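Local coordinates for protein beta-glucoside phosphorylase BglX (Unidentified, PDB 5VQE) that probably cleaves beta-glucosides by phosphorolysis, acting as a phosphorylase within glycoside hydrolase family 3, at residues K55-G60 / T317-P322; Q36-I41 / E324-L329; E390-V395 / E534-M539; I541-L544 / F550-K553. One frame throughout, in Å; residues are numbered along the deposited sequence.

Contact 1 (K55-G60 / T317-P322); sequences KHFLPG and TFTLNP. With G2F (2-deoxy-2-fluoro-alpha-D-glucopyranose), chain B.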
# COMPACT_ATOMS: atom_id res chain seq x y z
N LYS A 55 -11.32 -3.32 25.79
CA LYS A 55 -11.43 -2.83 27.16
C LYS A 55 -12.37 -1.64 27.30
O LYS A 55 -12.99 -1.46 28.35
CB LYS A 55 -10.06 -2.43 27.71
CG LYS A 55 -8.97 -3.46 27.51
N HIS A 56 -12.47 -0.80 26.26
CA HIS A 56 -13.21 0.45 26.36
C HIS A 56 -14.47 0.46 25.53
O HIS A 56 -15.30 1.36 25.70
CB HIS A 56 -12.30 1.61 25.94
CG HIS A 56 -10.99 1.62 26.66
ND1 HIS A 56 -10.86 2.06 27.96
CD2 HIS A 56 -9.76 1.22 26.27
CE1 HIS A 56 -9.60 1.94 28.34
NE2 HIS A 56 -8.91 1.44 27.33
N PHE A 57 -14.62 -0.50 24.63
CA PHE A 57 -15.77 -0.63 23.74
C PHE A 57 -15.58 -1.94 22.99
O PHE A 57 -14.53 -2.58 23.07
CB PHE A 57 -15.87 0.56 22.78
CG PHE A 57 -14.58 0.89 22.09
CD1 PHE A 57 -13.78 1.92 22.55
CD2 PHE A 57 -14.16 0.16 20.98
CE1 PHE A 57 -12.59 2.23 21.92
CE2 PHE A 57 -12.98 0.47 20.35
CZ PHE A 57 -12.19 1.50 20.82
N LEU A 58 -16.61 -2.32 22.24
CA LEU A 58 -16.56 -3.55 21.46
C LEU A 58 -16.39 -3.19 19.99
O LEU A 58 -17.36 -2.75 19.34
CB LEU A 58 -17.82 -4.38 21.69
CG LEU A 58 -18.04 -4.73 23.18
CD1 LEU A 58 -19.37 -5.48 23.40
CD2 LEU A 58 -16.87 -5.54 23.77
N PRO A 59 -15.20 -3.34 19.41
CA PRO A 59 -14.95 -2.79 18.08
C PRO A 59 -15.61 -3.61 16.99
O PRO A 59 -15.96 -4.78 17.16
CB PRO A 59 -13.42 -2.84 17.95
CG PRO A 59 -13.01 -3.98 18.81
CD PRO A 59 -13.99 -3.97 19.97
N GLY A 60 -15.76 -2.97 15.83
CA GLY A 60 -16.34 -3.64 14.68
C GLY A 60 -15.30 -4.38 13.85
O GLY A 60 -15.65 -5.29 13.08
N THR A 317 -10.97 4.31 11.26
CA THR A 317 -9.83 3.39 11.29
C THR A 317 -8.84 3.87 12.34
O THR A 317 -8.09 4.83 12.13
CB THR A 317 -9.21 3.29 9.90
OG1 THR A 317 -10.22 2.86 8.99
CG2 THR A 317 -8.05 2.30 9.89
N PHE A 318 -8.87 3.21 13.50
CA PHE A 318 -7.90 3.37 14.58
C PHE A 318 -8.27 4.52 15.49
O PHE A 318 -8.93 5.48 15.07
CB PHE A 318 -6.47 3.59 14.07
CG PHE A 318 -5.98 2.54 13.13
CD1 PHE A 318 -6.62 1.31 13.04
CD2 PHE A 318 -4.87 2.77 12.33
CE1 PHE A 318 -6.17 0.34 12.16
CE2 PHE A 318 -4.41 1.81 11.45
CZ PHE A 318 -5.05 0.59 11.37
N THR A 319 -7.85 4.42 16.75
CA THR A 319 -8.07 5.44 17.75
C THR A 319 -6.72 6.00 18.19
O THR A 319 -5.67 5.41 17.93
CB THR A 319 -8.81 4.88 18.97
OG1 THR A 319 -8.10 3.76 19.49
CG2 THR A 319 -10.23 4.46 18.60
N LEU A 320 -6.77 7.14 18.87
CA LEU A 320 -5.58 7.76 19.44
C LEU A 320 -5.53 7.41 20.93
O LEU A 320 -4.84 6.47 21.33
CB LEU A 320 -5.63 9.28 19.20
CG LEU A 320 -4.46 10.15 19.65
CD1 LEU A 320 -3.18 9.69 19.00
CD2 LEU A 320 -4.76 11.61 19.30
N ASN A 321 -6.27 8.16 21.75
CA ASN A 321 -6.60 7.71 23.09
C ASN A 321 -7.97 7.05 23.03
O ASN A 321 -8.96 7.74 22.74
CB ASN A 321 -6.61 8.89 24.07
CG ASN A 321 -6.88 8.45 25.49
OD1 ASN A 321 -8.03 8.36 25.92
ND2 ASN A 321 -5.82 8.16 26.22
N PRO A 322 -8.09 5.74 23.26
CA PRO A 322 -9.38 5.07 22.98
C PRO A 322 -10.50 5.48 23.92
O PRO A 322 -11.66 5.57 23.47
CB PRO A 322 -9.04 3.58 23.10
CG PRO A 322 -7.76 3.51 23.84
CD PRO A 322 -7.02 4.78 23.57
C1 G2F B . -3.77 5.01 6.26
C2 G2F B . -2.97 4.73 4.95
C3 G2F B . -3.62 3.51 4.24
C4 G2F B . -3.65 2.32 5.25
C5 G2F B . -4.46 2.77 6.52
C6 G2F B . -4.47 1.63 7.61
O3 G2F B . -2.77 3.11 3.20
O4 G2F B . -4.39 1.28 4.65
O5 G2F B . -3.79 3.88 7.09
O6 G2F B . -3.15 1.23 7.84
F2 G2F B . -3.04 5.80 4.13
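F57 and H56 meet P322 and T319 where two loops of the family 3 N-terminal domain, of the TIM-barrel clan, come together: one leads into strand 61-64, the other leaves strand 316-317. F57 CE1 lies 4.0 Å from P322 CB, and P322 O lies near the plane of the phenyl ring, at its edge. At the ring's far end, F57 CZ touches T319 CG2 (4.2 Å). The CG of F57 sits between backbone N and carbonyl carbon (chi1 49°), which swings the ring inward to these partners. H56 CD2 meets P322 CG at 3.9 Å. A rigid proline suits the first turn of helix 322-335, with N321 OD1 capping E324 N just ahead of it. T319 serves two neighbours, its CG2 methyl meeting F57 while OG1 is hydrogen-bonded to E40 OE2. Upstream on the same loop, F318 turns to the sugar pocket, its CE2 3.8 Å from C6 of the fluoroglucose. With an alanine replacing F318, C6 would lose this aromatic neighbour and a gap would probably open beside it. T317 CG2 sits 3.5 Å above the F318 ring plane, over its centre, on the same side as C6.

Contact 2 (Q36-I41 / E324-L329); sequences QLICEI and EDFKAL
I38, near the start of strand 38-42, has its CA 8.9 Å from that of F326 on helix 322-335, a spacing that side chains rather than backbone bonds must bridge. The bridge is chiefly one methyl group. I38 CD1 reaches L329 CD1 at 3.8 Å and F326 CD1 at 4.0 Å, coming to the phenyl ring at its edge, close to the ring plane. With CG1 anti to the carbonyl carbon (chi1 -64°) and CD1 extended beyond it, the isoleucine sends its longer branch at the helix. The two aliphatic chains, I38 and L329, meet at a slant, whereas I38 and F326 cross at about a right angle. L329 follows F326 by three residues, so both lie on nearby parts of the helical surface and share the same methyl; the turn between them is fixed by backbone bonds such as L329 N to D325 O. F326 also meets the ring of F57, their planes about 25° apart, which extends the apolar layer to the loop after the strand. Branched and aromatic residues suit this buried interface between strand 38-42 and helix 322-335, the helix that follows the adjacent strand 316-317. Acids flank it: E40 OE2 and D325 OD2 are 6.4 Å apart, and D325 forms a salt bridge with R301 and accepts from L320 N. The strand-helix contact itself therefore has no hydrogen bond and should depend on shape and the hydrophobic effect, with the D325 carboxylate paired at its margin.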
# COMPACT_ATOMS: atom_id res chain seq x y z
N GLN A 36 -19.07 -0.64 16.91
CA GLN A 36 -19.00 -1.24 15.58
C GLN A 36 -18.32 -0.31 14.58
O GLN A 36 -17.74 -0.77 13.59
CB GLN A 36 -20.40 -1.59 15.07
CG GLN A 36 -21.00 -2.85 15.67
CD GLN A 36 -20.18 -4.09 15.36
OE1 GLN A 36 -20.07 -4.49 14.20
NE2 GLN A 36 -19.59 -4.68 16.39
N LEU A 37 -18.40 1.00 14.81
CA LEU A 37 -17.81 1.97 13.89
C LEU A 37 -16.28 1.95 13.90
O LEU A 37 -15.67 2.53 13.00
CB LEU A 37 -18.25 3.39 14.24
CG LEU A 37 -19.75 3.68 14.34
CD1 LEU A 37 -19.95 5.09 14.82
CD2 LEU A 37 -20.44 3.49 13.01
N ILE A 38 -15.66 1.32 14.90
CA ILE A 38 -14.23 1.50 15.17
C ILE A 38 -13.47 0.26 14.73
O ILE A 38 -13.83 -0.87 15.10
CB ILE A 38 -13.97 1.79 16.65
CG1 ILE A 38 -14.60 3.13 17.05
CG2 ILE A 38 -12.46 1.83 16.94
CD1 ILE A 38 -14.66 3.36 18.56
N CYS A 39 -12.41 0.46 13.96
CA CYS A 39 -11.39 -0.55 13.74
C CYS A 39 -10.19 -0.25 14.63
O CYS A 39 -9.67 0.88 14.60
CB CYS A 39 -10.95 -0.59 12.28
SG CYS A 39 -9.62 -1.75 12.02
N GLU A 40 -9.75 -1.24 15.39
CA GLU A 40 -8.60 -1.09 16.28
C GLU A 40 -7.37 -1.80 15.71
O GLU A 40 -7.47 -2.91 15.19
CB GLU A 40 -8.91 -1.66 17.66
CG GLU A 40 -9.72 -0.74 18.54
CD GLU A 40 -8.94 0.51 18.94
OE1 GLU A 40 -7.75 0.40 19.32
OE2 GLU A 40 -9.51 1.62 18.85
N ILE A 41 -6.22 -1.15 15.83
CA ILE A 41 -4.96 -1.73 15.36
C ILE A 41 -4.46 -2.74 16.38
O ILE A 41 -4.68 -2.61 17.58
CB ILE A 41 -3.93 -0.62 15.09
CG1 ILE A 41 -2.81 -1.14 14.19
CG2 ILE A 41 -3.36 -0.06 16.40
CD1 ILE A 41 -1.90 -0.04 13.67
N GLU A 324 -10.91 8.46 25.24
CA GLU A 324 -11.33 9.78 24.80
C GLU A 324 -12.09 9.70 23.48
O GLU A 324 -13.13 10.36 23.32
CB GLU A 324 -10.10 10.68 24.65
CG GLU A 324 -10.36 11.98 23.92
CD GLU A 324 -9.18 12.93 23.99
OE1 GLU A 324 -8.14 12.63 23.36
OE2 GLU A 324 -9.28 13.96 24.69
N ASP A 325 -11.60 8.91 22.53
CA ASP A 325 -12.25 8.80 21.24
C ASP A 325 -13.66 8.24 21.37
O ASP A 325 -14.59 8.74 20.73
CB ASP A 325 -11.41 7.94 20.30
CG ASP A 325 -10.15 8.65 19.82
OD1 ASP A 325 -9.97 9.84 20.16
OD2 ASP A 325 -9.37 8.01 19.08
N PHE A 326 -13.83 7.22 22.20
CA PHE A 326 -15.16 6.64 22.34
C PHE A 326 -16.10 7.62 23.04
O PHE A 326 -17.27 7.75 22.66
CB PHE A 326 -15.10 5.32 23.11
CG PHE A 326 -16.37 4.54 23.07
CD1 PHE A 326 -16.80 3.97 21.89
CD2 PHE A 326 -17.16 4.39 24.20
CE1 PHE A 326 -17.98 3.25 21.83
CE2 PHE A 326 -18.35 3.67 24.16
CZ PHE A 326 -18.76 3.10 22.97
N LYS A 327 -15.60 8.32 24.06
CA LYS A 327 -16.39 9.35 24.71
C LYS A 327 -16.79 10.44 23.72
O LYS A 327 -17.92 10.95 23.79
CB LYS A 327 -15.59 9.95 25.88
CG LYS A 327 -16.16 11.23 26.46
CD LYS A 327 -15.48 11.55 27.80
CE LYS A 327 -15.82 12.95 28.29
NZ LYS A 327 -14.96 13.35 29.46
N ALA A 328 -15.90 10.80 22.80
CA ALA A 328 -16.26 11.79 21.77
C ALA A 328 -17.41 11.29 20.91
O ALA A 328 -18.30 12.07 20.53
CB ALA A 328 -15.04 12.11 20.90
N LEU A 329 -17.40 10.00 20.57
CA LEU A 329 -18.51 9.45 19.79
C LEU A 329 -19.80 9.42 20.61
O LEU A 329 -20.87 9.75 20.10
CB LEU A 329 -18.15 8.05 19.30
CG LEU A 329 -17.10 7.97 18.19
CD1 LEU A 329 -16.70 6.52 18.00
CD2 LEU A 329 -17.62 8.56 16.90

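Contact 3 (E390-V395 / E534-M539); sequences ESITLV and EATVRM
T536 OG1 takes part in two bonds: it accepts from a water at 3.0 Å and is hydrogen-bonded to N533 OD1, just before its own helix. The same water reaches S391 OG across the contact through a weak bond, so a thin polar bridge runs beside the apolar contact. That contact is made by I392, whose CD1 lies 3.9 Å from T536 CG2, 3.7 Å from T536 O and 4.1 Å from M539 CB. With OG1 anti to the carbonyl carbon (chi1 -53°), CG2 stands opposite the backbone N and meets the isoleucine while the hydroxyl serves water and N533; threonine suits both tasks. I392 is the first residue to leave the helical conformation, and the turn is braced by T393 OG1 donating to S391 O at 2.8 Å and bonding to Y530 OH. Within helix 534-544, R538 reaches back one turn to grip E534 OE2 side-on, NE at 2.8 Å and NH2 at 3.1 Å, the acceptor lying in the guanidinium plane. I392 thus links the end of helix 378-391 to edge strand 393-397 of the six-stranded mixed sheet, and packs against helix 534-544 and I527 of neighbouring strand 525-528, while V537 faces helix 429-441.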
# COMPACT_ATOMS: atom_id res chain seq x y z
N GLU A 390 9.59 -10.54 -15.63
CA GLU A 390 8.86 -9.70 -16.58
C GLU A 390 8.95 -8.22 -16.26
O GLU A 390 8.66 -7.40 -17.14
CB GLU A 390 7.38 -10.10 -16.63
CG GLU A 390 7.10 -11.54 -17.05
CD GLU A 390 7.40 -11.82 -18.53
OE1 GLU A 390 7.44 -10.87 -19.35
OE2 GLU A 390 7.61 -13.01 -18.88
N SER A 391 9.33 -7.85 -15.04
CA SER A 391 9.20 -6.46 -14.59
C SER A 391 10.46 -5.63 -14.82
O SER A 391 10.35 -4.44 -15.15
CB SER A 391 8.82 -6.42 -13.11
OG SER A 391 9.90 -6.84 -12.29
N ILE A 392 11.64 -6.21 -14.63
CA ILE A 392 12.85 -5.40 -14.58
C ILE A 392 13.03 -4.66 -15.89
O ILE A 392 12.91 -5.24 -16.98
CB ILE A 392 14.06 -6.28 -14.22
CG1 ILE A 392 13.84 -6.90 -12.84
CG2 ILE A 392 15.36 -5.44 -14.24
CD1 ILE A 392 14.95 -7.83 -12.39
N THR A 393 13.32 -3.36 -15.80
CA THR A 393 13.22 -2.45 -16.93
C THR A 393 14.56 -1.81 -17.22
O THR A 393 15.13 -1.13 -16.35
CB THR A 393 12.17 -1.36 -16.67
OG1 THR A 393 10.92 -1.97 -16.31
CG2 THR A 393 11.99 -0.49 -17.90
N LEU A 394 15.07 -2.00 -18.43
CA LEU A 394 16.25 -1.29 -18.91
C LEU A 394 15.81 0.09 -19.39
O LEU A 394 15.19 0.22 -20.45
CB LEU A 394 16.90 -2.08 -20.05
CG LEU A 394 18.42 -2.19 -20.17
CD1 LEU A 394 18.81 -2.39 -21.64
CD2 LEU A 394 19.15 -1.01 -19.57
N VAL A 395 16.12 1.13 -18.61
CA VAL A 395 15.62 2.48 -18.90
C VAL A 395 16.57 3.24 -19.81
O VAL A 395 16.15 3.88 -20.78
CB VAL A 395 15.41 3.26 -17.58
CG1 VAL A 395 14.90 4.68 -17.85
CG2 VAL A 395 14.45 2.52 -16.67
N GLU A 534 14.49 -11.11 -2.76
CA GLU A 534 15.39 -12.12 -3.30
C GLU A 534 15.07 -12.44 -4.76
O GLU A 534 15.97 -12.55 -5.59
CB GLU A 534 15.32 -13.39 -2.44
CG GLU A 534 15.90 -14.63 -3.11
CD GLU A 534 16.11 -15.77 -2.13
OE1 GLU A 534 15.73 -15.62 -0.95
OE2 GLU A 534 16.66 -16.81 -2.54
N ALA A 535 13.78 -12.58 -5.08
CA ALA A 535 13.41 -12.94 -6.45
C ALA A 535 13.91 -11.91 -7.45
O ALA A 535 14.44 -12.27 -8.51
CB ALA A 535 11.89 -13.09 -6.55
N THR A 536 13.77 -10.62 -7.13
CA THR A 536 14.19 -9.59 -8.06
C THR A 536 15.70 -9.51 -8.16
O THR A 536 16.23 -9.22 -9.23
CB THR A 536 13.60 -8.24 -7.64
OG1 THR A 536 12.18 -8.38 -7.48
CG2 THR A 536 13.89 -7.17 -8.68
N VAL A 537 16.40 -9.77 -7.05
CA VAL A 537 17.86 -9.76 -7.07
C VAL A 537 18.39 -10.88 -7.96
O VAL A 537 19.29 -10.67 -8.78
CB VAL A 537 18.41 -9.87 -5.64
CG1 VAL A 537 19.91 -10.22 -5.64
CG2 VAL A 537 18.19 -8.56 -4.86
N ARG A 538 17.84 -12.08 -7.81
CA ARG A 538 18.30 -13.20 -8.63
C ARG A 538 18.03 -12.96 -10.11
O ARG A 538 18.86 -13.28 -10.96
CB ARG A 538 17.66 -14.51 -8.16
CG ARG A 538 18.06 -14.92 -6.77
CD ARG A 538 17.57 -16.30 -6.39
NE ARG A 538 18.01 -16.66 -5.04
CZ ARG A 538 19.20 -17.20 -4.75
NH1 ARG A 538 20.08 -17.47 -5.70
NH2 ARG A 538 19.51 -17.47 -3.49
N MET A 539 16.87 -12.39 -10.44
CA MET A 539 16.57 -12.14 -11.84
C MET A 539 17.40 -10.98 -12.39
O MET A 539 17.74 -10.98 -13.58
CB MET A 539 15.08 -11.87 -12.03
CG MET A 539 14.20 -13.10 -11.90
SD MET A 539 14.76 -14.48 -12.94
CE MET A 539 14.82 -13.71 -14.53
O HOH W 1 9.80 -8.18 -9.27

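Contact 4 (I541-L544 / F550-K553); sequences IEKL and FKGK
F550 lays one face of its ring against K543, near the end of helix 534-544. K543 CB stands 3.9 Å from the ring centroid and 22° off the ring normal, a CH-pi contact displaced toward the rim, where F550 CZ is the nearest ring atom at 3.7 Å. Farther along the lysine, CD passes F550 CD1 at 4.1 Å. A lysine suits this place because its aliphatic stem can cover an aromatic face while its amine continues to polar partners. Replacing F550 with an alanine would probably uncover this stem and leave a gap beside I392 and I527. At K551 the backbone N donates to a water at 2.8 Å, which also accepts a weak bond from K543 NZ. The K551 side chain bends at its last torsion (chi4 75°), bringing its NZ to 3.6 Å from K543 NZ. The two amines gather round a shared anion: both form salt bridges to D389 OD1, which should offset their charges, and K543 NZ also bonds to S549 O and S548 OG. Next comes G552, whose backbone bonds to that of I392, and then K553, tied through its backbone to A118. The returning loop thus runs beside edge strand 393-397. F550 packs on I392 and on I527 of strand 525-528, and L544, on the helix, touches I527 as well as F434 of helix 429-441.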
# COMPACT_ATOMS: atom_id res chain seq x y z
N ILE A 541 20.54 -10.48 -11.63
CA ILE A 541 21.78 -11.16 -11.98
C ILE A 541 21.65 -11.83 -13.34
O ILE A 541 22.51 -11.67 -14.21
CB ILE A 541 22.17 -12.16 -10.88
CG1 ILE A 541 22.74 -11.43 -9.66
CG2 ILE A 541 23.16 -13.22 -11.40
CD1 ILE A 541 24.10 -10.76 -9.90
N GLU A 542 20.57 -12.60 -13.54
CA GLU A 542 20.40 -13.29 -14.81
C GLU A 542 20.43 -12.31 -15.97
O GLU A 542 21.01 -12.60 -17.02
CB GLU A 542 19.11 -14.10 -14.80
CG GLU A 542 19.07 -15.19 -13.75
CD GLU A 542 20.21 -16.18 -13.90
OE1 GLU A 542 20.40 -16.68 -15.02
OE2 GLU A 542 20.94 -16.43 -12.91
N LYS A 543 19.81 -11.14 -15.80
CA LYS A 543 19.69 -10.22 -16.92
C LYS A 543 20.98 -9.44 -17.14
O LYS A 543 21.35 -9.17 -18.29
CB LYS A 543 18.51 -9.29 -16.67
CG LYS A 543 17.17 -10.01 -16.76
CD LYS A 543 16.04 -9.21 -16.11
CE LYS A 543 14.79 -10.06 -15.94
NZ LYS A 543 14.33 -10.66 -17.22
N LEU A 544 21.68 -9.08 -16.07
CA LEU A 544 22.96 -8.41 -16.23
C LEU A 544 23.96 -9.31 -16.94
O LEU A 544 24.76 -8.83 -17.76
CB LEU A 544 23.50 -7.98 -14.87
CG LEU A 544 22.72 -6.88 -14.16
CD1 LEU A 544 23.26 -6.67 -12.76
CD2 LEU A 544 22.74 -5.60 -14.95
N PHE A 550 15.79 -8.33 -20.87
CA PHE A 550 15.01 -7.29 -20.20
C PHE A 550 13.65 -7.18 -20.87
O PHE A 550 13.57 -6.97 -22.09
CB PHE A 550 15.74 -5.95 -20.24
CG PHE A 550 16.95 -5.90 -19.37
CD1 PHE A 550 16.84 -5.66 -18.01
CD2 PHE A 550 18.21 -6.11 -19.91
CE1 PHE A 550 17.95 -5.62 -17.21
CE2 PHE A 550 19.33 -6.08 -19.11
CZ PHE A 550 19.21 -5.83 -17.75
N LYS A 551 12.59 -7.33 -20.08
CA LYS A 551 11.24 -7.39 -20.60
C LYS A 551 10.33 -6.30 -20.04
O LYS A 551 9.24 -6.10 -20.59
CB LYS A 551 10.61 -8.75 -20.28
CG LYS A 551 11.42 -9.95 -20.76
CD LYS A 551 10.87 -11.24 -20.18
CE LYS A 551 11.67 -12.47 -20.65
NZ LYS A 551 13.00 -12.59 -19.98
N GLY A 552 10.74 -5.61 -18.98
CA GLY A 552 9.86 -4.65 -18.35
C GLY A 552 9.63 -3.43 -19.22
O GLY A 552 10.47 -3.03 -20.02
N LYS A 553 8.46 -2.82 -19.03
CA LYS A 553 8.09 -1.57 -19.68
C LYS A 553 7.72 -0.56 -18.60
O LYS A 553 6.83 -0.82 -17.78
CB LYS A 553 6.92 -1.78 -20.65
CG LYS A 553 6.36 -0.49 -21.24
CD LYS A 553 5.12 -0.75 -22.07
CE LYS A 553 4.47 0.55 -22.51
NZ LYS A 553 3.43 0.33 -23.55
O HOH W 2 12.90 -7.92 -17.39

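How the contacts relate
The four contacts form two pairs at opposite sides of the chain's centre. Contacts 1 and 2, centres 4 Å apart, both belong to the family 3 N-terminal domain. Strand 38-42 of contact 2 pairs with strand 316-317 of contact 1, and contact 1 falls within the sequence span bounded by contact 2. Contacts 3 and 4, centres 6 Å apart, follow later in the chain, share helix 534-544 and adjoin the six-stranded mixed sheet; G552 N bonding to I392 O joins them. Between the pairs, centres lie 42 to 49 Å apart without touching. Of the four, contact 1 alone holds a sugar-pocket residue; the later pair joins helix 534-544 and its returning loop to the sheet edge, far from the sugar.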